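Local structure of type II restriction enzyme BsoBI (Geobacillus stearothermophilus, 1DC1) at residues Arg47-Ala52 / Asp112-Arg117; Ile155-Leu160 / Lys185-Thr190; Cys214-Glu219 / Glu233-Leu238. The protein recognises the degenerate double-stranded DNA sequence 5'-CYCGRG-3' as a homodimer and cuts it after the first cytosine, leaving 5'-phosphate ends. One frame throughout, in Å; residues are numbered along the deposited sequence. Where two conformers were deposited one is given.

Interaction 1: Arg47-Ala52 / Asp112-Arg117; sequences RALKVA and DELIFR
Ile115 carries most of the apolar packing between these two helices, pressing its CD1 into the backbone and side chains of Leu49 and Lys50. Its CG1 stands anti to the carbonyl carbon (chi1 -52°), and from there CD1 comes within 3.5 Å of Lys50 CA and 3.7 Å of Leu49 CG. Leu49 and Ile115 lie alongside each other, running in opposite senses. Leu114 makes a looser contact, its CG lying 4.5 Å from Leu49 CD2. Branched aliphatic residues suit this buried seam, which Ile68 and Ala71 extend beside Leu49, and Leu72 and Leu98 beside Leu114.

The one salt bridge across the pair lies at its partly exposed margin. Lys50 CG stands anti to N (chi1 -173°) and the chain beyond it is extended, which brings NZ to Asp112; CB, nearer the backbone, lies 3.7 Å from Ile115 CD1. NZ donates a hydrogen bond of 2.8 Å to Asp112 OD1, on the syn lone pair of that oxygen, and also forms a long, weak ion pair with Asp112 of the second subunit. A lysine fits here because its methylenes can cover Ile115 while its amine reaches an acid. An alanine here would probably leave the Asp112 carboxylate without this cationic mate and uncover the part of Ile115 CG1 on which Lys50 CG rests.

Further ionic links involve the second subunit: Arg47 pairs with Glu113 of that subunit, and Glu113 with its Arg47, while Ile115 packs on Phe116 of the other chain. The segment axes approach to 9.9 Å at 154°, an antiparallel helix-helix packing in which the long helices 21-53 and 110-152 run side by side, at a place where the two subunits of the dimer also meet.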
loop_
_atom_site.group_PDB
_atom_site.type_symbol
_atom_site.label_atom_id
_atom_site.label_comp_id
_atom_site.label_asym_id
_atom_site.label_seq_id
_atom_site.Cartn_x
_atom_site.Cartn_y
_atom_site.Cartn_z
ATOM N N ARG D 47 13.425 19.324 -16.698
ATOM C CA ARG D 47 13.953 20.238 -17.711
ATOM C C ARG D 47 14.858 21.270 -17.024
ATOM O O ARG D 47 15.934 21.615 -17.527
ATOM C CB ARG D 47 12.792 20.985 -18.434
ATOM C CG ARG D 47 11.865 20.171 -19.348
ATOM C CD ARG D 47 12.464 19.856 -20.708
ATOM N NE ARG D 47 11.565 19.090 -21.583
ATOM C CZ ARG D 47 11.880 18.595 -22.786
ATOM N NH1 ARG D 47 13.080 18.762 -23.304
ATOM N NH2 ARG D 47 10.976 17.947 -23.508
ATOM N N ALA D 48 14.411 21.791 -15.887
ATOM C CA ALA D 48 15.174 22.784 -15.165
ATOM C C ALA D 48 16.459 22.191 -14.633
ATOM O O ALA D 48 17.510 22.854 -14.660
ATOM C CB ALA D 48 14.350 23.341 -14.044
ATOM N N LEU D 49 16.398 20.946 -14.150
ATOM C CA LEU D 49 17.600 20.266 -13.636
ATOM C C LEU D 49 18.615 20.114 -14.754
ATOM O O LEU D 49 19.789 20.323 -14.537
ATOM C CB LEU D 49 17.303 18.857 -13.053
ATOM C CG LEU D 49 18.486 17.944 -12.574
ATOM C CD1 LEU D 49 19.264 18.537 -11.359
ATOM C CD2 LEU D 49 17.922 16.555 -12.229
ATOM N N LYS D 50 18.177 19.758 -15.945
ATOM C CA LYS D 50 19.129 19.611 -17.021
ATOM C C LYS D 50 19.843 20.951 -17.337
ATOM O O LYS D 50 21.055 20.973 -17.605
ATOM C CB LYS D 50 18.441 19.082 -18.287
ATOM C CG LYS D 50 19.407 18.746 -19.413
ATOM C CD LYS D 50 18.676 18.199 -20.583
ATOM C CE LYS D 50 19.612 17.851 -21.744
ATOM N NZ LYS D 50 18.957 16.851 -22.640
ATOM N N VAL D 51 19.097 22.052 -17.320
ATOM C CA VAL D 51 19.678 23.353 -17.600
ATOM C C VAL D 51 20.740 23.633 -16.533
ATOM O O VAL D 51 21.854 24.038 -16.856
ATOM C CB VAL D 51 18.600 24.467 -17.558
ATOM C CG1 VAL D 51 19.290 25.832 -17.440
ATOM C CG2 VAL D 51 17.690 24.380 -18.799
ATOM N N ALA D 52 20.416 23.391 -15.271
ATOM C CA ALA D 52 21.355 23.642 -14.174
ATOM C C ALA D 52 22.556 22.719 -14.189
ATOM O O ALA D 52 23.684 23.143 -14.012
ATOM C CB ALA D 52 20.637 23.489 -12.851
ATOM N N ASP D 112 22.073 13.302 -19.545
ATOM C CA ASP D 112 20.798 12.606 -19.665
ATOM C C ASP D 112 20.766 11.395 -18.736
ATOM O O ASP D 112 19.700 11.040 -18.279
ATOM C CB ASP D 112 20.508 12.187 -21.102
ATOM C CG ASP D 112 19.885 13.301 -21.943
ATOM O OD1 ASP D 112 19.563 14.411 -21.453
ATOM O OD2 ASP D 112 19.725 13.044 -23.132
ATOM N N GLU D 113 21.909 10.747 -18.474
ATOM C CA GLU D 113 21.929 9.630 -17.521
ATOM C C GLU D 113 21.330 10.168 -16.188
ATOM O O GLU D 113 20.470 9.532 -15.568
ATOM C CB GLU D 113 23.366 9.116 -17.276
ATOM C CG GLU D 113 23.425 7.882 -16.346
ATOM C CD GLU D 113 22.781 6.615 -16.954
ATOM O OE1 GLU D 113 22.651 6.550 -18.195
ATOM O OE2 GLU D 113 22.405 5.664 -16.208
ATOM N N LEU D 114 21.783 11.338 -15.757
ATOM C CA LEU D 114 21.302 11.951 -14.518
ATOM C C LEU D 114 19.812 12.278 -14.568
ATOM O O LEU D 114 19.046 11.947 -13.639
ATOM C CB LEU D 114 22.062 13.251 -14.262
ATOM C CG LEU D 114 21.594 14.107 -13.077
ATOM C CD1 LEU D 114 21.492 13.274 -11.774
ATOM C CD2 LEU D 114 22.612 15.261 -12.922
ATOM N N ILE D 115 19.406 12.964 -15.646
ATOM C CA ILE D 115 17.994 13.368 -15.825
ATOM C C ILE D 115 17.046 12.153 -15.891
ATOM O O ILE D 115 15.984 12.177 -15.293
ATOM C CB ILE D 115 17.754 14.277 -17.120
ATOM C CG1 ILE D 115 18.719 15.502 -17.157
ATOM C CG2 ILE D 115 16.331 14.761 -17.126
ATOM C CD1 ILE D 115 18.865 16.278 -15.863
ATOM N N PHE D 116 17.439 11.113 -16.625
ATOM C CA PHE D 116 16.672 9.881 -16.768
ATOM C C PHE D 116 16.533 9.214 -15.377
ATOM O O PHE D 116 15.447 8.745 -15.030
ATOM C CB PHE D 116 17.381 8.895 -17.722
ATOM C CG PHE D 116 17.333 9.290 -19.182
ATOM C CD1 PHE D 116 16.610 10.415 -19.624
ATOM C CD2 PHE D 116 18.015 8.535 -20.123
ATOM C CE1 PHE D 116 16.575 10.784 -20.997
ATOM C CE2 PHE D 116 17.985 8.890 -21.495
ATOM C CZ PHE D 116 17.270 10.008 -21.926
ATOM N N ARG D 117 17.621 9.167 -14.590
ATOM C CA ARG D 117 17.541 8.556 -13.263
ATOM C C ARG D 117 16.727 9.393 -12.316
ATOM O O ARG D 117 15.952 8.862 -11.523
ATOM C CB ARG D 117 18.921 8.274 -12.708
ATOM C CG ARG D 117 19.434 6.998 -13.361
ATOM C CD ARG D 117 20.944 6.608 -13.161
ATOM N NE ARG D 117 21.118 5.292 -13.806
ATOM C CZ ARG D 117 20.793 4.131 -13.238
ATOM N NH1 ARG D 117 20.292 4.094 -12.002
ATOM N NH2 ARG D 117 20.892 3.021 -13.942
#

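Interaction 2: Ile155-Leu160 / Lys185-Thr190; sequences IPYKWL and KGISWT
Lys158 and Ser188 face each other as a hydrogen-bonded pair of an antiparallel ladder, two neighbouring strands in the mixed sheet of this PDDEXK-clan nuclease. Lys158 N gives a bond of 2.9 Å to Ser188 O, and Ser188 N returns one of 2.8 Å to Lys158 O. Leu160 N donates to Gly186 O at 3.1 Å; glycine, having no side chain, lies close beside Leu160 CB. At Lys185 the chain turns a corner, and its N donates to Leu160 O at 2.8 Å.

On the other face Ile187 touches two aromatic residues, CD1 lying 3.7 Å from Trp159 CB and CG2 3.9 Å from Tyr157 CD1. Tyr157 CG sits between the backbone N and the carbonyl carbon (chi1 65°), which puts CG too beside that CG2. The tyrosine ring also packs on Ile147 and Leu150.

Farther out, Tyr157 OH hydrogen-bonds to Asp177 OD2, Lys158 NZ forms a salt bridge with Asp172, and Lys185 NZ hydrogen-bonds to Tyr200 O. The small Ser188 hydroxyl is satisfied by Arg196 O and Thr197 OG1. Beyond the last direct bond, a water spans the strands, donating to Pro156 O at 2.7 Å and accepting from Thr190 N at 3.0 Å.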
loop_
_atom_site.group_PDB
_atom_site.type_symbol
_atom_site.label_atom_id
_atom_site.label_comp_id
_atom_site.label_asym_id
_atom_site.label_seq_id
_atom_site.Cartn_x
_atom_site.Cartn_y
_atom_site.Cartn_z
ATOM N N ILE D 155 -31.464 22.904 5.139
ATOM C CA ILE D 155 -30.855 22.923 6.474
ATOM C C ILE D 155 -29.532 23.681 6.399
ATOM O O ILE D 155 -28.594 23.261 5.724
ATOM C CB ILE D 155 -30.582 21.471 6.985
ATOM C CG1 ILE D 155 -31.899 20.705 7.107
ATOM C CG2 ILE D 155 -29.855 21.472 8.348
ATOM C CD1 ILE D 155 -31.710 19.232 7.409
ATOM N N PRO D 156 -29.441 24.828 7.067
ATOM C CA PRO D 156 -28.153 25.509 6.973
ATOM C C PRO D 156 -27.044 24.738 7.726
ATOM O O PRO D 156 -27.297 23.857 8.548
ATOM C CB PRO D 156 -28.414 26.877 7.600
ATOM C CG PRO D 156 -29.624 26.733 8.418
ATOM C CD PRO D 156 -30.418 25.560 7.891
ATOM N N TYR D 157 -25.806 25.089 7.437
ATOM C CA TYR D 157 -24.691 24.455 8.101
ATOM C C TYR D 157 -23.525 25.453 8.203
ATOM O O TYR D 157 -23.577 26.540 7.622
ATOM C CB TYR D 157 -24.291 23.171 7.333
ATOM C CG TYR D 157 -23.760 23.410 5.932
ATOM C CD1 TYR D 157 -22.394 23.752 5.731
ATOM C CD2 TYR D 157 -24.600 23.301 4.815
ATOM C CE1 TYR D 157 -21.860 23.980 4.459
ATOM C CE2 TYR D 157 -24.096 23.529 3.531
ATOM C CZ TYR D 157 -22.700 23.872 3.358
ATOM O OH TYR D 157 -22.151 24.104 2.094
ATOM N N LYS D 158 -22.519 25.100 9.004
ATOM C CA LYS D 158 -21.308 25.888 9.142
ATOM C C LYS D 158 -20.211 24.957 8.684
ATOM O O LYS D 158 -20.390 23.732 8.719
ATOM C CB LYS D 158 -21.090 26.275 10.593
ATOM C CG LYS D 158 -22.310 26.957 11.188
ATOM C CD LYS D 158 -22.052 27.360 12.594
ATOM C CE LYS D 158 -21.572 28.764 12.644
ATOM N NZ LYS D 158 -22.761 29.628 12.763
ATOM N N TRP D 159 -19.112 25.525 8.207
ATOM C CA TRP D 159 -18.036 24.698 7.766
ATOM C C TRP D 159 -16.702 25.177 8.280
ATOM O O TRP D 159 -16.546 26.314 8.688
ATOM C CB TRP D 159 -18.043 24.625 6.266
ATOM C CG TRP D 159 -17.645 25.891 5.629
ATOM C CD1 TRP D 159 -18.354 27.056 5.605
ATOM C CD2 TRP D 159 -16.459 26.114 4.831
ATOM N NE1 TRP D 159 -17.687 27.990 4.827
ATOM C CE2 TRP D 159 -16.527 27.434 4.348
ATOM C CE3 TRP D 159 -15.351 25.314 4.481
ATOM C CZ2 TRP D 159 -15.529 27.977 3.533
ATOM C CZ3 TRP D 159 -14.373 25.847 3.679
ATOM C CH2 TRP D 159 -14.465 27.167 3.210
ATOM N N LEU D 160 -15.743 24.268 8.262
ATOM C CA LEU D 160 -14.397 24.512 8.738
ATOM C C LEU D 160 -13.435 24.367 7.554
ATOM O O LEU D 160 -13.406 23.355 6.851
ATOM C CB LEU D 160 -14.082 23.532 9.896
ATOM C CG LEU D 160 -12.946 23.897 10.852
ATOM C CD1 LEU D 160 -13.225 25.206 11.618
ATOM C CD2 LEU D 160 -12.760 22.751 11.808
ATOM N N LYS D 185 -12.891 20.698 6.037
ATOM C CA LYS D 185 -12.305 19.807 7.033
ATOM C C LYS D 185 -13.448 19.260 7.907
ATOM O O LYS D 185 -13.358 18.183 8.472
ATOM C CB LYS D 185 -11.279 20.630 7.866
ATOM C CG LYS D 185 -10.854 20.098 9.244
ATOM C CD LYS D 185 -10.275 18.689 9.159
ATOM C CE LYS D 185 -9.792 18.183 10.512
ATOM N NZ LYS D 185 -8.626 17.267 10.304
ATOM N N GLY D 186 -14.541 20.014 7.996
ATOM C CA GLY D 186 -15.674 19.599 8.811
ATOM C C GLY D 186 -16.932 20.364 8.420
ATOM O O GLY D 186 -16.850 21.408 7.765
ATOM N N ILE D 187 -18.090 19.849 8.816
ATOM C CA ILE D 187 -19.379 20.468 8.493
ATOM C C ILE D 187 -20.189 20.314 9.758
ATOM O O ILE D 187 -20.085 19.280 10.452
ATOM C CB ILE D 187 -20.094 19.720 7.339
ATOM C CG1 ILE D 187 -19.231 19.804 6.066
ATOM C CG2 ILE D 187 -21.563 20.224 7.158
ATOM C CD1 ILE D 187 -19.177 21.177 5.441
ATOM N N SER D 188 -20.977 21.329 10.071
ATOM C CA SER D 188 -21.778 21.276 11.275
ATOM C C SER D 188 -23.209 21.728 11.026
ATOM O O SER D 188 -23.428 22.705 10.338
ATOM C CB SER D 188 -21.110 22.156 12.316
ATOM O OG SER D 188 -21.768 21.992 13.551
ATOM N N TRP D 189 -24.188 21.043 11.597
ATOM C CA TRP D 189 -25.598 21.419 11.423
ATOM C C TRP D 189 -26.433 21.099 12.684
ATOM O O TRP D 189 -25.935 20.572 13.703
ATOM C CB TRP D 189 -26.240 20.668 10.247
ATOM C CG TRP D 189 -26.262 19.156 10.453
ATOM C CD1 TRP D 189 -27.303 18.377 10.946
ATOM C CD2 TRP D 189 -25.171 18.236 10.154
ATOM N NE1 TRP D 189 -26.912 17.040 10.954
ATOM C CE2 TRP D 189 -25.623 16.925 10.482
ATOM C CE3 TRP D 189 -23.864 18.402 9.642
ATOM C CZ2 TRP D 189 -24.791 15.776 10.306
ATOM C CZ3 TRP D 189 -23.044 17.267 9.461
ATOM C CH2 TRP D 189 -23.504 15.985 9.789
ATOM N N THR D 190 -27.715 21.436 12.607
ATOM C CA THR D 190 -28.662 21.181 13.689
ATOM C C THR D 190 -29.892 20.560 13.032
ATOM O O THR D 190 -30.427 21.094 12.067
ATOM C CB THR D 190 -29.095 22.459 14.410
ATOM O OG1 THR D 190 -27.965 23.078 15.013
ATOM C CG2 THR D 190 -30.097 22.132 15.495
HETATM O O HOH W 1 -28.615 23.788 10.907
#

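Interaction 3: Cys214-Glu219 / Glu233-Leu238; sequences CLFNCE and EKYLLL
A classic beta bulge sets two residues, Leu236 and Leu237, opposite the single Leu215 in the antiparallel pairing of strands 213-217 and 235-242. The second of these strands leads on to Glu240 and Lys242, predicted to belong to the catalytic magnesium site of this PDDEXK nuclease.

Leu215 O is gripped twice. Leu236 N donates to Leu215 O at 2.9 Å. A weak bond of 3.3 Å joins Leu237 N to Leu215 O as well. The extra residue is accommodated by the helical backbone of Leu236 (psi -37°), after which regular pairing resumes, with Leu215 N bonded to Leu237 O at 2.9 Å. On the other side of the bulge, Asn217 N meets Lys234 O at 2.7 Å in a nearly straight bond.

The side chains divide between the faces. Leu215 and Leu237 share one, their CB atoms 3.9 Å apart, and both pack on Ile323, the C-terminal residue. On the other, Phe216 and Tyr235 point the same way with their planes turned by 50°. Phe216 CE1 lies over one face of the tyrosine ring, toward its rim, 3.4 Å from Tyr235 CE2. Phe268 forms an edge-to-face pair with Tyr235, whose OH takes a hydrogen bond from Gln230 N; tyrosine thus serves both as an apolar slab and as a polar tip. Leu236, displaced by the bulge, lays its CG 3.7 Å from Asn217 CB.

Near the strand end the methylenes of Lys234 run past Asn217 O, with CD 3.6 Å away. That oxygen is buried by the contact without a hydrogen-bond partner in the model, which is likely to carry an energetic cost. The pairing therefore rests on backbone bonds and apolar surface, with no charge pair across the two strands.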
loop_
_atom_site.group_PDB
_atom_site.type_symbol
_atom_site.label_atom_id
_atom_site.label_comp_id
_atom_site.label_asym_id
_atom_site.label_seq_id
_atom_site.Cartn_x
_atom_site.Cartn_y
_atom_site.Cartn_z
ATOM N N CYS D 214 -15.653 11.311 11.680
ATOM C CA CYS D 214 -16.120 11.389 13.054
ATOM C C CYS D 214 -17.309 12.311 13.133
ATOM O O CYS D 214 -17.224 13.421 12.634
ATOM C CB CYS D 214 -15.007 11.924 13.951
ATOM S SG CYS D 214 -13.674 10.720 14.347
ATOM N N LEU D 215 -18.397 11.845 13.749
ATOM C CA LEU D 215 -19.606 12.651 13.931
ATOM C C LEU D 215 -19.754 12.876 15.394
ATOM O O LEU D 215 -19.836 11.925 16.153
ATOM C CB LEU D 215 -20.873 11.960 13.422
ATOM C CG LEU D 215 -22.159 12.842 13.406
ATOM C CD1 LEU D 215 -21.926 14.009 12.485
ATOM C CD2 LEU D 215 -23.374 12.099 12.899
ATOM N N PHE D 216 -19.810 14.144 15.796
ATOM C CA PHE D 216 -19.920 14.509 17.207
ATOM C C PHE D 216 -21.266 15.025 17.564
ATOM O O PHE D 216 -21.896 15.710 16.770
ATOM C CB PHE D 216 -18.967 15.620 17.582
ATOM C CG PHE D 216 -17.562 15.223 17.509
ATOM C CD1 PHE D 216 -16.954 14.579 18.586
ATOM C CD2 PHE D 216 -16.836 15.467 16.349
ATOM C CE1 PHE D 216 -15.633 14.180 18.506
ATOM C CE2 PHE D 216 -15.510 15.076 16.246
ATOM C CZ PHE D 216 -14.905 14.435 17.321
ATOM N N ASN D 217 -21.684 14.678 18.771
ATOM C CA ASN D 217 -22.922 15.154 19.339
ATOM C C ASN D 217 -22.494 16.447 20.035
ATOM O O ASN D 217 -22.088 16.411 21.198
ATOM C CB ASN D 217 -23.418 14.202 20.410
ATOM C CG ASN D 217 -24.334 14.881 21.359
ATOM O OD1 ASN D 217 -24.664 16.061 21.177
ATOM N ND2 ASN D 217 -24.775 14.164 22.377
ATOM N N CYS D 218 -22.584 17.580 19.357
ATOM C CA CYS D 218 -22.154 18.831 19.960
ATOM C C CYS D 218 -22.086 19.992 18.955
ATOM O O CYS D 218 -21.729 19.808 17.776
ATOM C CB CYS D 218 -20.776 18.634 20.611
ATOM S SG CYS D 218 -19.377 18.729 19.461
ATOM N N GLU D 219 -22.446 21.184 19.433
ATOM C CA GLU D 219 -22.418 22.380 18.610
ATOM C C GLU D 219 -20.979 22.471 18.099
ATOM O O GLU D 219 -20.038 22.024 18.768
ATOM C CB GLU D 219 -22.816 23.627 19.432
ATOM C CG GLU D 219 -22.114 23.801 20.817
ATOM C CD GLU D 219 -22.935 23.280 22.041
ATOM O OE1 GLU D 219 -23.744 24.053 22.643
ATOM O OE2 GLU D 219 -22.749 22.086 22.407
ATOM N N GLU D 233 -18.358 10.081 25.143
ATOM C CA GLU D 233 -19.809 10.057 24.993
ATOM C C GLU D 233 -20.291 10.975 23.851
ATOM O O GLU D 233 -21.443 10.852 23.401
ATOM C CB GLU D 233 -20.501 10.492 26.298
ATOM C CG GLU D 233 -19.612 10.527 27.488
ATOM C CD GLU D 233 -18.661 11.681 27.444
ATOM O OE1 GLU D 233 -19.146 12.834 27.334
ATOM O OE2 GLU D 233 -17.432 11.437 27.520
ATOM N N LYS D 234 -19.421 11.887 23.393
ATOM C CA LYS D 234 -19.763 12.849 22.324
ATOM C C LYS D 234 -19.631 12.271 20.945
ATOM O O LYS D 234 -20.067 12.885 19.989
ATOM C CB LYS D 234 -18.866 14.083 22.397
ATOM C CG LYS D 234 -19.106 14.923 23.616
ATOM C CD LYS D 234 -20.546 14.795 24.055
ATOM C CE LYS D 234 -21.011 16.038 24.829
ATOM N NZ LYS D 234 -22.314 15.780 25.525
ATOM N N TYR D 235 -18.978 11.116 20.842
ATOM C CA TYR D 235 -18.798 10.426 19.541
ATOM C C TYR D 235 -20.032 9.615 19.143
ATOM O O TYR D 235 -20.289 8.521 19.701
ATOM C CB TYR D 235 -17.598 9.487 19.585
ATOM C CG TYR D 235 -16.278 10.207 19.662
ATOM C CD1 TYR D 235 -15.730 10.580 20.894
ATOM C CD2 TYR D 235 -15.542 10.469 18.508
ATOM C CE1 TYR D 235 -14.493 11.179 20.956
ATOM C CE2 TYR D 235 -14.281 11.081 18.566
ATOM C CZ TYR D 235 -13.764 11.431 19.781
ATOM O OH TYR D 235 -12.525 12.047 19.833
ATOM N N LEU D 236 -20.799 10.156 18.197
ATOM C CA LEU D 236 -22.014 9.473 17.709
ATOM C C LEU D 236 -21.675 8.418 16.658
ATOM O O LEU D 236 -22.293 7.370 16.624
ATOM C CB LEU D 236 -23.002 10.453 17.045
ATOM C CG LEU D 236 -23.703 11.476 17.947
ATOM C CD1 LEU D 236 -24.497 12.447 17.127
ATOM C CD2 LEU D 236 -24.605 10.738 18.946
ATOM N N LEU D 237 -20.693 8.709 15.810
ATOM C CA LEU D 237 -20.325 7.809 14.739
ATOM C C LEU D 237 -18.859 7.933 14.377
ATOM O O LEU D 237 -18.308 9.026 14.453
ATOM C CB LEU D 237 -21.199 8.104 13.492
ATOM C CG LEU D 237 -20.926 7.422 12.128
ATOM C CD1 LEU D 237 -22.227 7.329 11.389
ATOM C CD2 LEU D 237 -19.876 8.201 11.297
ATOM N N LEU D 238 -18.237 6.796 14.010
ATOM C CA LEU D 238 -16.846 6.743 13.530
ATOM C C LEU D 238 -16.881 5.884 12.272
ATOM O O LEU D 238 -17.581 4.877 12.214
ATOM C CB LEU D 238 -15.897 6.172 14.581
ATOM C CG LEU D 238 -16.005 6.990 15.886
ATOM C CD1 LEU D 238 -16.709 6.179 16.944
ATOM C CD2 LEU D 238 -14.673 7.402 16.341
#

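How the interactions relate
Interactions 2 and 3 belong to one sheet, whereas interaction 1 joins two long helices on the opposite side of the chain's centre, about 48 and 52 Å away between centres. Yet helix 110-152 of interaction 1 runs on to strand 157-161 of interaction 2, so one continuous piece of chain spans the distance. The two sheet contacts have centres about 13 Å apart, with strand 194-199 between their pairs, and touch where Trp189 CH2 packs on Leu215 CD1. Both sheet contacts are partly buried and rely on backbone hydrogen bonds, one without a bulge, the other bulged. Interaction 1 is a buried contact that no backbone hydrogen bonds cross, with a salt bridge at its margin and a second subunit alongside.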